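Local coordinates for protein NADPH-flavin oxidoreductase (Vibrio harveyi, PDB 1BKJ) that catalyses the NADPH-dependent reduction of FMN to FMNH2 as a flavoprotein homodimer and supplies the reduced flavin to luciferase for bioluminescence, at residues R27-Q32 / E120-G125; Q44-V49 / G109-N114; R57-Q62 / D140-L145; P230-N233 / L237-R240. All coordinates share one frame; numbering follows the deposited sequence.

Contact 1 (R27-Q32 / E120-G125); sequences RQTIIQ and ESMGLG
Met-122 reaches across to helix 24-35 and lays its terminal methyl against the methyl branch of Thr-29, with Met-122 CE 3.9 Å from Thr-29 CG2. The two side chains meet at a slant. Thr-29 holds CG2 anti to its own backbone N, while its hydroxyl lies beside that N and bonds to the carbonyl O of Glu-25 one turn earlier; the polar branch is thus occupied within the helix and the methyl branch is the one offered to Met-122. Ile-5, in helix 3-9 of the second subunit, also packs on Thr-29. The methionine chain runs nearly straight to its sulfur (chi2 171°) and then turns at chi3 (133°), which carries CE toward Thr-29. Its sulfur stays close to Ile-30, with Met-122 SD 4.4 Å from Ile-30 CG1.

The second pairing is methyl to methyl: Ile-30 CD1 lies 3.9 Å from Leu-124 CD1. The Ile-30 CB is turned neither at nor from the other segment, and it is the outer end of the chain that closes the gap. No hydrogen bond links the two segments, so the contact rests on dispersion. Between Met-122 and Leu-124, Gly-123 ends helix 98-121 in a Schellman motif, with positive phi (91°) and its N bonded to Glu-120 O at 3.1 Å; this sharp turn lets both flanking side chains face the same helix.

Ile-30 also packs on Cys-115 and Ala-119 of helix 98-121, whereas Leu-124 leads into strand 125-129, where Gly-125 bonds to Gly-158 of strand 149-158.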
loop_
_atom_site.group_PDB
_atom_site.type_symbol
_atom_site.label_atom_id
_atom_site.label_comp_id
_atom_site.label_asym_id
_atom_site.label_seq_id
_atom_site.Cartn_x
_atom_site.Cartn_y
_atom_site.Cartn_z
ATOM N N ARG A 27 -13.096 7.516 -15.586
ATOM C CA ARG A 27 -12.572 8.108 -14.359
ATOM C C ARG A 27 -13.389 7.700 -13.140
ATOM O O ARG A 27 -12.808 7.373 -12.099
ATOM C CB ARG A 27 -12.512 9.626 -14.453
ATOM C CG ARG A 27 -11.795 10.290 -13.272
ATOM C CD ARG A 27 -11.944 11.789 -13.282
ATOM N NE ARG A 27 -13.318 12.237 -13.039
ATOM C CZ ARG A 27 -14.119 12.783 -13.954
ATOM N NH1 ARG A 27 -13.693 12.958 -15.199
ATOM N NH2 ARG A 27 -15.356 13.142 -13.623
ATOM N N GLN A 28 -14.717 7.668 -13.298
ATOM C CA GLN A 28 -15.641 7.282 -12.232
ATOM C C GLN A 28 -15.440 5.807 -11.874
ATOM O O GLN A 28 -15.476 5.456 -10.706
ATOM C CB GLN A 28 -17.092 7.580 -12.631
ATOM N N THR A 29 -15.101 4.989 -12.871
ATOM C CA THR A 29 -14.835 3.563 -12.684
ATOM C C THR A 29 -13.480 3.316 -11.970
ATOM O O THR A 29 -13.386 2.434 -11.103
ATOM C CB THR A 29 -14.932 2.835 -14.035
ATOM O OG1 THR A 29 -16.289 2.910 -14.500
ATOM C CG2 THR A 29 -14.535 1.377 -13.928
ATOM N N ILE A 30 -12.465 4.126 -12.293
ATOM C CA ILE A 30 -11.133 4.036 -11.674
ATOM C C ILE A 30 -11.234 4.348 -10.172
ATOM O O ILE A 30 -10.656 3.634 -9.357
ATOM C CB ILE A 30 -10.124 4.976 -12.393
ATOM C CG1 ILE A 30 -9.770 4.376 -13.756
ATOM C CG2 ILE A 30 -8.831 5.183 -11.578
ATOM C CD1 ILE A 30 -9.233 5.377 -14.762
ATOM N N ILE A 31 -12.014 5.378 -9.839
ATOM C CA ILE A 31 -12.249 5.806 -8.454
ATOM C C ILE A 31 -13.072 4.729 -7.720
ATOM O O ILE A 31 -12.729 4.378 -6.594
ATOM C CB ILE A 31 -12.938 7.237 -8.381
ATOM C CG1 ILE A 31 -12.005 8.335 -8.931
ATOM C CG2 ILE A 31 -13.430 7.578 -6.956
ATOM C CD1 ILE A 31 -10.664 8.469 -8.244
ATOM N N GLN A 32 -14.108 4.177 -8.366
ATOM C CA GLN A 32 -14.919 3.117 -7.748
ATOM C C GLN A 32 -14.079 1.868 -7.458
ATOM O O GLN A 32 -14.254 1.235 -6.421
ATOM C CB GLN A 32 -16.135 2.726 -8.604
ATOM C CG GLN A 32 -17.316 3.718 -8.609
ATOM C CD GLN A 32 -17.729 4.249 -7.222
ATOM O OE1 GLN A 32 -17.867 5.467 -7.033
ATOM N NE2 GLN A 32 -17.926 3.342 -6.253
ATOM N N GLU A 120 -5.117 0.309 -16.177
ATOM C CA GLU A 120 -4.345 -0.559 -17.072
ATOM C C GLU A 120 -5.216 -1.574 -17.825
ATOM O O GLU A 120 -4.973 -1.836 -19.000
ATOM C CB GLU A 120 -3.220 -1.266 -16.301
ATOM C CG GLU A 120 -2.108 -0.306 -15.863
ATOM C CD GLU A 120 -1.027 -0.934 -14.981
ATOM O OE1 GLU A 120 -1.258 -1.986 -14.332
ATOM O OE2 GLU A 120 0.065 -0.342 -14.911
ATOM N N SER A 121 -6.277 -2.056 -17.176
ATOM C CA SER A 121 -7.196 -3.013 -17.787
ATOM C C SER A 121 -8.024 -2.406 -18.918
ATOM O O SER A 121 -8.549 -3.139 -19.760
ATOM C CB SER A 121 -8.124 -3.601 -16.738
ATOM O OG SER A 121 -9.147 -2.704 -16.350
ATOM N N MET A 122 -8.119 -1.071 -18.916
ATOM C CA MET A 122 -8.850 -0.288 -19.920
ATOM C C MET A 122 -7.924 0.180 -21.036
ATOM O O MET A 122 -8.339 0.914 -21.930
ATOM C CB MET A 122 -9.503 0.937 -19.273
ATOM C CG MET A 122 -10.556 0.613 -18.230
ATOM S SD MET A 122 -11.129 2.075 -17.311
ATOM C CE MET A 122 -12.856 1.782 -17.421
ATOM N N GLY A 123 -6.655 -0.201 -20.958
ATOM C CA GLY A 123 -5.696 0.194 -21.976
ATOM C C GLY A 123 -4.968 1.485 -21.671
ATOM O O GLY A 123 -4.222 1.977 -22.509
ATOM N N LEU A 124 -5.205 2.042 -20.485
ATOM C CA LEU A 124 -4.539 3.273 -20.062
ATOM C C LEU A 124 -3.184 2.928 -19.444
ATOM O O LEU A 124 -2.893 1.760 -19.153
ATOM C CB LEU A 124 -5.393 4.034 -19.039
ATOM C CG LEU A 124 -6.781 4.530 -19.469
ATOM C CD1 LEU A 124 -7.599 4.987 -18.286
ATOM C CD2 LEU A 124 -6.635 5.648 -20.433
ATOM N N GLY A 125 -2.340 3.939 -19.312
ATOM C CA GLY A 125 -1.031 3.751 -18.725
ATOM C C GLY A 125 -0.919 4.627 -17.501
ATOM O O GLY A 125 -1.713 5.546 -17.322
#

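Contact 2 (Q44-V49 / G109-N114); sequences QVVSIV and GIMAQN
This is a buried, wholly apolar strand-to-helix contact in which strand 46-50, the outermost of this subunit's sheet, rests against the long helix 98-121. Between the two segments Met-111 makes the contact; Val-46 also packs on Asp-107 and Ser-108 earlier in the helix. The Met-111 sulfur sits 3.7 Å from Val-46 CG1 and 3.9 Å from Val-46 CB, so the thioether meets the flank of the valine from CB out to one methyl. The two side chains run past each other in opposite senses. On the next inward-facing residue of the strand, Ile-48 CD1 approaches the same sulfur to 4.2 Å. Met-111 can reach both because its chain leaves the helix fully extended, CG anti to the backbone N (chi1 -178°) and chi2 179°, and bends only at chi3 (-89°). Val-46 turns CG1 anti to its own N, which brings that methyl onto the sulfur.

The pairing belongs to the alpha/beta core of the nitroreductase fold, where helix 98-121 crosses a face of the antiparallel sheet and also builds the dimer interface. Ala-112 touches Phe-79, Phe-153 and Met-155 of the central strands, while Ile-110, one residue before Met-111, lines the FMN pocket. Ser-47, pointing away from the helix, hydrogen-bonds Asp-82 through OG.

Across the interface, Gln-113 NE2 bonds Asn-114 OD1 of the second subunit, and Asn-114 OD1 accepts the equivalent bond from Gln-113 NE2 of that chain. Ile-48 and Val-49 pair in parallel with a strand of the second subunit, which continues the sheet across the interface beyond strand 46-50.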
loop_
_atom_site.group_PDB
_atom_site.type_symbol
_atom_site.label_atom_id
_atom_site.label_comp_id
_atom_site.label_asym_id
_atom_site.label_seq_id
_atom_site.Cartn_x
_atom_site.Cartn_y
_atom_site.Cartn_z
ATOM N N GLN A 44 -11.371 4.028 6.663
ATOM C CA GLN A 44 -11.412 4.825 5.421
ATOM C C GLN A 44 -10.585 6.113 5.574
ATOM O O GLN A 44 -11.114 7.222 5.610
ATOM C CB GLN A 44 -12.866 5.055 4.991
ATOM C CG GLN A 44 -13.552 3.740 4.652
ATOM C CD GLN A 44 -14.982 3.913 4.242
ATOM O OE1 GLN A 44 -15.269 4.350 3.129
ATOM N NE2 GLN A 44 -15.897 3.599 5.145
ATOM N N VAL A 45 -9.270 5.919 5.678
ATOM C CA VAL A 45 -8.306 6.994 5.931
ATOM C C VAL A 45 -7.573 7.633 4.748
ATOM O O VAL A 45 -6.573 8.344 4.934
ATOM C CB VAL A 45 -7.258 6.516 6.971
ATOM C CG1 VAL A 45 -7.952 6.100 8.203
ATOM C CG2 VAL A 45 -6.421 5.347 6.434
ATOM N N VAL A 46 -8.049 7.346 3.541
ATOM C CA VAL A 46 -7.429 7.873 2.329
ATOM C C VAL A 46 -8.293 8.934 1.643
ATOM O O VAL A 46 -9.524 8.817 1.581
ATOM C CB VAL A 46 -7.118 6.729 1.316
ATOM C CG1 VAL A 46 -6.288 7.248 0.130
ATOM C CG2 VAL A 46 -6.388 5.575 2.017
ATOM N N SER A 47 -7.629 10.006 1.215
ATOM C CA SER A 47 -8.267 11.075 0.457
ATOM C C SER A 47 -7.480 11.233 -0.830
ATOM O O SER A 47 -6.248 11.066 -0.846
ATOM C CB SER A 47 -8.291 12.399 1.216
ATOM O OG SER A 47 -9.456 12.464 2.008
ATOM N N ILE A 48 -8.205 11.481 -1.919
ATOM C CA ILE A 48 -7.599 11.678 -3.231
ATOM C C ILE A 48 -7.863 13.111 -3.666
ATOM O O ILE A 48 -8.972 13.607 -3.503
ATOM C CB ILE A 48 -8.198 10.717 -4.310
ATOM C CG1 ILE A 48 -8.002 9.249 -3.898
ATOM C CG2 ILE A 48 -7.556 10.986 -5.713
ATOM C CD1 ILE A 48 -8.681 8.239 -4.809
ATOM N N VAL A 49 -6.824 13.803 -4.121
ATOM C CA VAL A 49 -6.999 15.153 -4.643
ATOM C C VAL A 49 -6.767 15.051 -6.151
ATOM O O VAL A 49 -5.676 14.674 -6.591
ATOM C CB VAL A 49 -6.047 16.219 -4.014
ATOM C CG1 VAL A 49 -6.342 17.581 -4.601
ATOM C CG2 VAL A 49 -6.209 16.289 -2.499
ATOM N N GLY A 109 -1.542 2.600 -0.482
ATOM C CA GLY A 109 -0.919 1.718 -1.457
ATOM C C GLY A 109 -1.915 0.707 -2.026
ATOM O O GLY A 109 -1.953 0.491 -3.238
ATOM N N ILE A 110 -2.741 0.111 -1.159
ATOM C CA ILE A 110 -3.776 -0.855 -1.562
ATOM C C ILE A 110 -4.786 -0.171 -2.503
ATOM O O ILE A 110 -5.055 -0.667 -3.593
ATOM C CB ILE A 110 -4.535 -1.418 -0.321
ATOM C CG1 ILE A 110 -3.573 -2.209 0.560
ATOM C CG2 ILE A 110 -5.713 -2.320 -0.730
ATOM C CD1 ILE A 110 -4.127 -2.524 1.906
ATOM N N MET A 111 -5.308 0.978 -2.081
ATOM C CA MET A 111 -6.277 1.727 -2.876
ATOM C C MET A 111 -5.730 2.173 -4.235
ATOM O O MET A 111 -6.404 1.987 -5.268
ATOM C CB MET A 111 -6.791 2.940 -2.094
ATOM C CG MET A 111 -7.821 3.729 -2.845
ATOM S SD MET A 111 -8.446 5.110 -1.989
ATOM C CE MET A 111 -9.772 4.345 -1.162
ATOM N N ALA A 112 -4.524 2.753 -4.220
ATOM C CA ALA A 112 -3.870 3.235 -5.433
ATOM C C ALA A 112 -3.595 2.143 -6.449
ATOM O O ALA A 112 -3.737 2.373 -7.653
ATOM C CB ALA A 112 -2.613 3.968 -5.102
ATOM N N GLN A 113 -3.252 0.947 -5.965
ATOM C CA GLN A 113 -2.991 -0.163 -6.858
ATOM C C GLN A 113 -4.265 -0.631 -7.539
ATOM O O GLN A 113 -4.215 -1.041 -8.690
ATOM C CB GLN A 113 -2.238 -1.299 -6.154
ATOM C CG GLN A 113 -1.781 -2.460 -7.059
ATOM C CD GLN A 113 -0.931 -2.045 -8.268
ATOM O OE1 GLN A 113 -0.326 -0.977 -8.292
ATOM N NE2 GLN A 113 -0.874 -2.914 -9.265
ATOM N N ASN A 114 -5.405 -0.506 -6.854
ATOM C CA ASN A 114 -6.697 -0.863 -7.444
ATOM C C ASN A 114 -7.026 0.130 -8.571
ATOM O O ASN A 114 -7.422 -0.285 -9.664
ATOM C CB ASN A 114 -7.800 -0.845 -6.389
ATOM C CG ASN A 114 -8.140 -2.228 -5.864
ATOM O OD1 ASN A 114 -7.431 -3.201 -6.092
ATOM N ND2 ASN A 114 -9.249 -2.317 -5.165
#

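Contact 3 (R57-Q62 / D140-L145); sequences RNELAQ and DELLGL
Leu-142 sets its two methyls against Glu-59 and Leu-60 of helix 54-63, CD2 touching both and CD1 the glutamate alone, and carries most of the contact. Ahead of it in the segment, Asp-140, in helix 136-142, faces elsewhere, with OD2 in a salt bridge to Lys-235.

At Leu-142, CG lies anti to the backbone N (chi1 -175°), and the side chain projects straight at the opposite helix. Its CD2 methyl settles at the root of Glu-59, 3.9 Å from Glu-59 CB, and also touches the branch of Leu-60, with Leu-142 CD2 4.1 Å from Leu-60 CG. The CD1 methyl meets the end of the glutamate, Leu-142 CD1 to Glu-59 OE2 measuring 3.9 Å. The Glu-59 chain is extended beyond CG, and chi3 (87°) turns the carboxylate so that CD1 lies over its face, somewhat tilted; the leucine touches the glutamate at its root and at its end. No bond joins the segments; the contact is van der Waals packing, apolar against Leu-60 and Glu-59 CB, with the carboxylate over the other methyl.

Leu-143 turns to the sheet instead, packing on Val-78 and Val-51. Gly-144 then closes the helix in a Schellman motif at positive phi (65°): Gly-144 N bonds to Glu-141 O, and Leu-145 N reaches back to Asp-140 O at 3.1 Å. Tyr-181 of the second subunit packs on Leu-145.

From there the chain heads for the sheet. Strand 75-82 lies beneath both segments, taking Leu-60 on Phe-76, Leu-143 on Val-78 and Leu-145 on Cys-80.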
loop_
_atom_site.group_PDB
_atom_site.type_symbol
_atom_site.label_atom_id
_atom_site.label_comp_id
_atom_site.label_asym_id
_atom_site.label_seq_id
_atom_site.Cartn_x
_atom_site.Cartn_y
_atom_site.Cartn_z
ATOM N N ARG A 57 -0.934 22.029 -11.791
ATOM C CA ARG A 57 -0.238 20.889 -12.431
ATOM C C ARG A 57 1.195 21.215 -12.827
ATOM O O ARG A 57 2.065 20.339 -12.774
ATOM C CB ARG A 57 -0.961 20.438 -13.692
ATOM C CG ARG A 57 -2.192 19.641 -13.459
ATOM C CD ARG A 57 -1.891 18.166 -13.437
ATOM N NE ARG A 57 -3.080 17.456 -13.897
ATOM C CZ ARG A 57 -3.125 16.669 -14.963
ATOM N NH1 ARG A 57 -2.043 16.453 -15.695
ATOM N NH2 ARG A 57 -4.289 16.163 -15.340
ATOM N N ASN A 58 1.416 22.460 -13.269
ATOM C CA ASN A 58 2.736 22.933 -13.668
ATOM C C ASN A 58 3.614 23.048 -12.407
ATOM O O ASN A 58 4.773 22.591 -12.396
ATOM C CB ASN A 58 2.624 24.277 -14.410
ATOM N N GLU A 59 3.007 23.537 -11.319
ATOM C CA GLU A 59 3.694 23.693 -10.038
ATOM C C GLU A 59 3.997 22.316 -9.425
ATOM O O GLU A 59 5.080 22.121 -8.860
ATOM C CB GLU A 59 2.873 24.551 -9.062
ATOM C CG GLU A 59 2.749 26.026 -9.468
ATOM C CD GLU A 59 1.901 26.866 -8.497
ATOM O OE1 GLU A 59 2.471 27.382 -7.514
ATOM O OE2 GLU A 59 0.674 27.027 -8.719
ATOM N N LEU A 60 3.077 21.359 -9.599
ATOM C CA LEU A 60 3.264 19.995 -9.080
ATOM C C LEU A 60 4.348 19.207 -9.818
ATOM O O LEU A 60 5.067 18.418 -9.199
ATOM C CB LEU A 60 1.952 19.211 -9.045
ATOM C CG LEU A 60 0.997 19.588 -7.903
ATOM C CD1 LEU A 60 -0.357 18.981 -8.133
ATOM C CD2 LEU A 60 1.562 19.174 -6.563
ATOM N N ALA A 61 4.510 19.471 -11.117
ATOM C CA ALA A 61 5.544 18.814 -11.921
ATOM C C ALA A 61 6.921 19.244 -11.438
ATOM O O ALA A 61 7.821 18.427 -11.334
ATOM C CB ALA A 61 5.363 19.136 -13.411
ATOM N N GLN A 62 7.029 20.512 -11.040
ATOM C CA GLN A 62 8.265 21.081 -10.522
ATOM C C GLN A 62 8.535 20.518 -9.129
ATOM O O GLN A 62 9.659 20.103 -8.827
ATOM C CB GLN A 62 8.158 22.609 -10.466
ATOM C CG GLN A 62 9.406 23.329 -9.995
ATOM C CD GLN A 62 9.213 24.813 -9.986
ATOM O OE1 GLN A 62 9.034 25.437 -11.040
ATOM N NE2 GLN A 62 9.211 25.395 -8.798
ATOM N N ASP A 140 1.753 20.294 0.153
ATOM C CA ASP A 140 0.720 20.296 1.200
ATOM C C ASP A 140 -0.020 21.641 1.268
ATOM O O ASP A 140 -1.241 21.667 1.385
ATOM C CB ASP A 140 1.384 19.969 2.540
ATOM C CG ASP A 140 0.400 19.816 3.676
ATOM O OD1 ASP A 140 -0.120 20.837 4.158
ATOM O OD2 ASP A 140 0.186 18.672 4.126
ATOM N N GLU A 141 0.729 22.738 1.168
ATOM C CA GLU A 141 0.161 24.083 1.199
ATOM C C GLU A 141 -0.605 24.379 -0.088
ATOM O O GLU A 141 -1.686 24.975 -0.044
ATOM C CB GLU A 141 1.261 25.129 1.425
ATOM N N LEU A 142 -0.077 23.902 -1.220
ATOM C CA LEU A 142 -0.693 24.108 -2.547
ATOM C C LEU A 142 -2.075 23.472 -2.647
ATOM O O LEU A 142 -3.013 24.080 -3.183
ATOM C CB LEU A 142 0.226 23.559 -3.658
ATOM C CG LEU A 142 -0.142 23.764 -5.134
ATOM C CD1 LEU A 142 -0.332 25.246 -5.438
ATOM C CD2 LEU A 142 0.950 23.188 -6.001
ATOM N N LEU A 143 -2.199 22.285 -2.050
ATOM C CA LEU A 143 -3.449 21.532 -2.039
ATOM C C LEU A 143 -4.377 21.894 -0.873
ATOM O O LEU A 143 -5.510 21.411 -0.809
ATOM C CB LEU A 143 -3.165 20.022 -2.079
ATOM C CG LEU A 143 -2.384 19.513 -3.304
ATOM C CD1 LEU A 143 -2.162 18.033 -3.199
ATOM C CD2 LEU A 143 -3.096 19.848 -4.609
ATOM N N GLY A 144 -3.879 22.733 0.043
ATOM C CA GLY A 144 -4.652 23.181 1.193
ATOM C C GLY A 144 -5.023 22.096 2.187
ATOM O O GLY A 144 -6.114 22.142 2.769
ATOM N N LEU A 145 -4.125 21.118 2.360
ATOM C CA LEU A 145 -4.347 20.002 3.279
ATOM C C LEU A 145 -4.378 20.500 4.726
ATOM O O LEU A 145 -3.477 21.207 5.160
ATOM C CB LEU A 145 -3.285 18.903 3.093
ATOM C CG LEU A 145 -3.108 18.231 1.720
ATOM C CD1 LEU A 145 -2.131 17.062 1.855
ATOM C CD2 LEU A 145 -4.438 17.752 1.121
#

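Contact 4 (P230-N233 / L237-R240); sequences PYLN and LAKR
Leu-232 and Asn-233, near the end of helix 228-234, hold the C-terminal tail, which folds back on them after the helix stops through an i+5 to i backbone bond and an asparagine side chain bonded to the tail's carbonyls. In the backbone bond, Leu-237 N donates to Leu-232 O at 2.9 Å, approaching from above the carbonyl plane, 42° out of it.

A side-chain amide adds two more hydrogen bonds, one of them weak. The amide nitrogen of Asn-233 grips two successive carbonyls of the tail. Its bond to Leu-237 O is the straighter one, with an N-H...O angle of 149°; the oxygen lies in the amide plane, and the nitrogen in the plane of that carbonyl. The second, from Asn-233 ND2 to Ala-238 O, is the weak one. With CG anti to its carbonyl carbon (chi1 -67°), Asn-233 presents the amide to both oxygens. Leu-237 O also receives a CA-H...O contact from Asn-233 CA at 3.4 Å.

Apolar contacts are looser. Leu-232 CD2 faces Leu-237 CD1 at 4.3 Å, and Leu-232 CD1 reaches Ala-238 CB. All three residues pack on Thr-101 of helix 98-121, and Leu-232 also on Thr-98 of the second subunit. The terminal Arg-240 leaves this turn for Asp-96, its salt-bridge partner, and makes a cation-pi contact with Phe-97. The aliphatic part of Lys-239 lies beside the amide, Lys-239 CG being 3.8 Å from Asn-233 ND2.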
loop_
_atom_site.group_PDB
_atom_site.type_symbol
_atom_site.label_atom_id
_atom_site.label_comp_id
_atom_site.label_asym_id
_atom_site.label_seq_id
_atom_site.Cartn_x
_atom_site.Cartn_y
_atom_site.Cartn_z
ATOM N N PRO A 230 9.840 15.728 10.400
ATOM C CA PRO A 230 9.359 17.037 10.865
ATOM C C PRO A 230 8.082 17.473 10.096
ATOM O O PRO A 230 7.190 18.094 10.675
ATOM C CB PRO A 230 10.535 17.964 10.554
ATOM C CG PRO A 230 11.680 17.116 10.809
ATOM C CD PRO A 230 11.301 15.810 10.163
ATOM N N TYR A 231 7.989 17.094 8.814
ATOM C CA TYR A 231 6.800 17.394 7.998
ATOM C C TYR A 231 5.557 16.670 8.564
ATOM O O TYR A 231 4.503 17.285 8.679
ATOM C CB TYR A 231 6.997 17.025 6.515
ATOM C CG TYR A 231 5.688 16.959 5.722
ATOM C CD1 TYR A 231 4.919 18.128 5.487
ATOM C CD2 TYR A 231 5.169 15.713 5.273
ATOM C CE1 TYR A 231 3.653 18.051 4.832
ATOM C CE2 TYR A 231 3.909 15.634 4.612
ATOM C CZ TYR A 231 3.162 16.809 4.403
ATOM O OH TYR A 231 1.937 16.744 3.781
ATOM N N LEU A 232 5.662 15.363 8.818
ATOM C CA LEU A 232 4.549 14.593 9.373
ATOM C C LEU A 232 4.135 15.167 10.728
ATOM O O LEU A 232 2.952 15.419 10.940
ATOM C CB LEU A 232 4.914 13.106 9.492
ATOM C CG LEU A 232 5.025 12.269 8.199
ATOM C CD1 LEU A 232 5.504 10.864 8.524
ATOM C CD2 LEU A 232 3.690 12.214 7.444
ATOM N N ASN A 233 5.121 15.485 11.576
ATOM C CA ASN A 233 4.891 16.070 12.905
ATOM C C ASN A 233 4.205 17.437 12.843
ATOM O O ASN A 233 3.388 17.738 13.709
ATOM C CB ASN A 233 6.200 16.205 13.697
ATOM C CG ASN A 233 6.821 14.865 14.081
ATOM O OD1 ASN A 233 7.967 14.830 14.522
ATOM N ND2 ASN A 233 6.089 13.771 13.910
ATOM N N LEU A 237 0.982 14.304 12.774
ATOM C CA LEU A 237 1.078 12.857 12.593
ATOM C C LEU A 237 2.396 12.283 13.105
ATOM O O LEU A 237 3.385 13.006 13.212
ATOM C CB LEU A 237 0.904 12.519 11.106
ATOM C CG LEU A 237 -0.422 12.928 10.453
ATOM C CD1 LEU A 237 -0.348 12.760 8.964
ATOM C CD2 LEU A 237 -1.567 12.102 11.032
ATOM N N ALA A 238 2.383 10.997 13.459
ATOM C CA ALA A 238 3.560 10.245 13.929
ATOM C C ALA A 238 4.461 10.931 14.967
ATOM O O ALA A 238 5.688 11.025 14.797
ATOM C CB ALA A 238 4.386 9.761 12.713
ATOM N N LYS A 239 3.835 11.422 16.032
ATOM C CA LYS A 239 4.548 12.116 17.103
ATOM C C LYS A 239 4.982 11.184 18.227
ATOM O O LYS A 239 5.819 11.551 19.052
ATOM C CB LYS A 239 3.693 13.260 17.650
ATOM C CG LYS A 239 3.458 14.375 16.628
ATOM C CD LYS A 239 2.516 15.461 17.120
ATOM C CE LYS A 239 3.215 16.478 18.000
ATOM N NZ LYS A 239 2.244 17.499 18.506
ATOM N N ARG A 240 4.392 9.989 18.252
ATOM C CA ARG A 240 4.680 8.958 19.257
ATOM C C ARG A 240 4.264 7.593 18.721
ATOM O O ARG A 240 3.765 7.526 17.584
ATOM C CB ARG A 240 3.956 9.253 20.593
ATOM C CG ARG A 240 2.473 9.477 20.467
ATOM C CD ARG A 240 1.848 9.931 21.761
ATOM N NE ARG A 240 0.552 10.542 21.475
ATOM C CZ ARG A 240 -0.474 10.607 22.321
ATOM N NH1 ARG A 240 -0.382 10.090 23.547
ATOM N NH2 ARG A 240 -1.617 11.168 21.928
ATOM O OXT ARG A 240 4.455 6.594 19.433
#

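How the contacts relate
From the N terminus, helix 24-35 opens contact 1, which ties it to the end of helix 98-121 and closes only at 120-125. Within that span contact 2 ties strand 46-50 to the same helix, so contact 2 is nested in contact 1; they touch where Ile-31 CD1 meets Ile-48 CD1. Contact 3 joins helix 54-63 to helix 136-142, closing at 140-145, after the first two, and crosses them both. Val-49 packs on Leu-143 and Leu-145 between contacts 2 and 3. Contact 4 follows in series, a short local closure tying the C-terminal tail to helix 228-234, joined to contact 3 by a probable hydrogen bond between Asp-140 and Tyr-231.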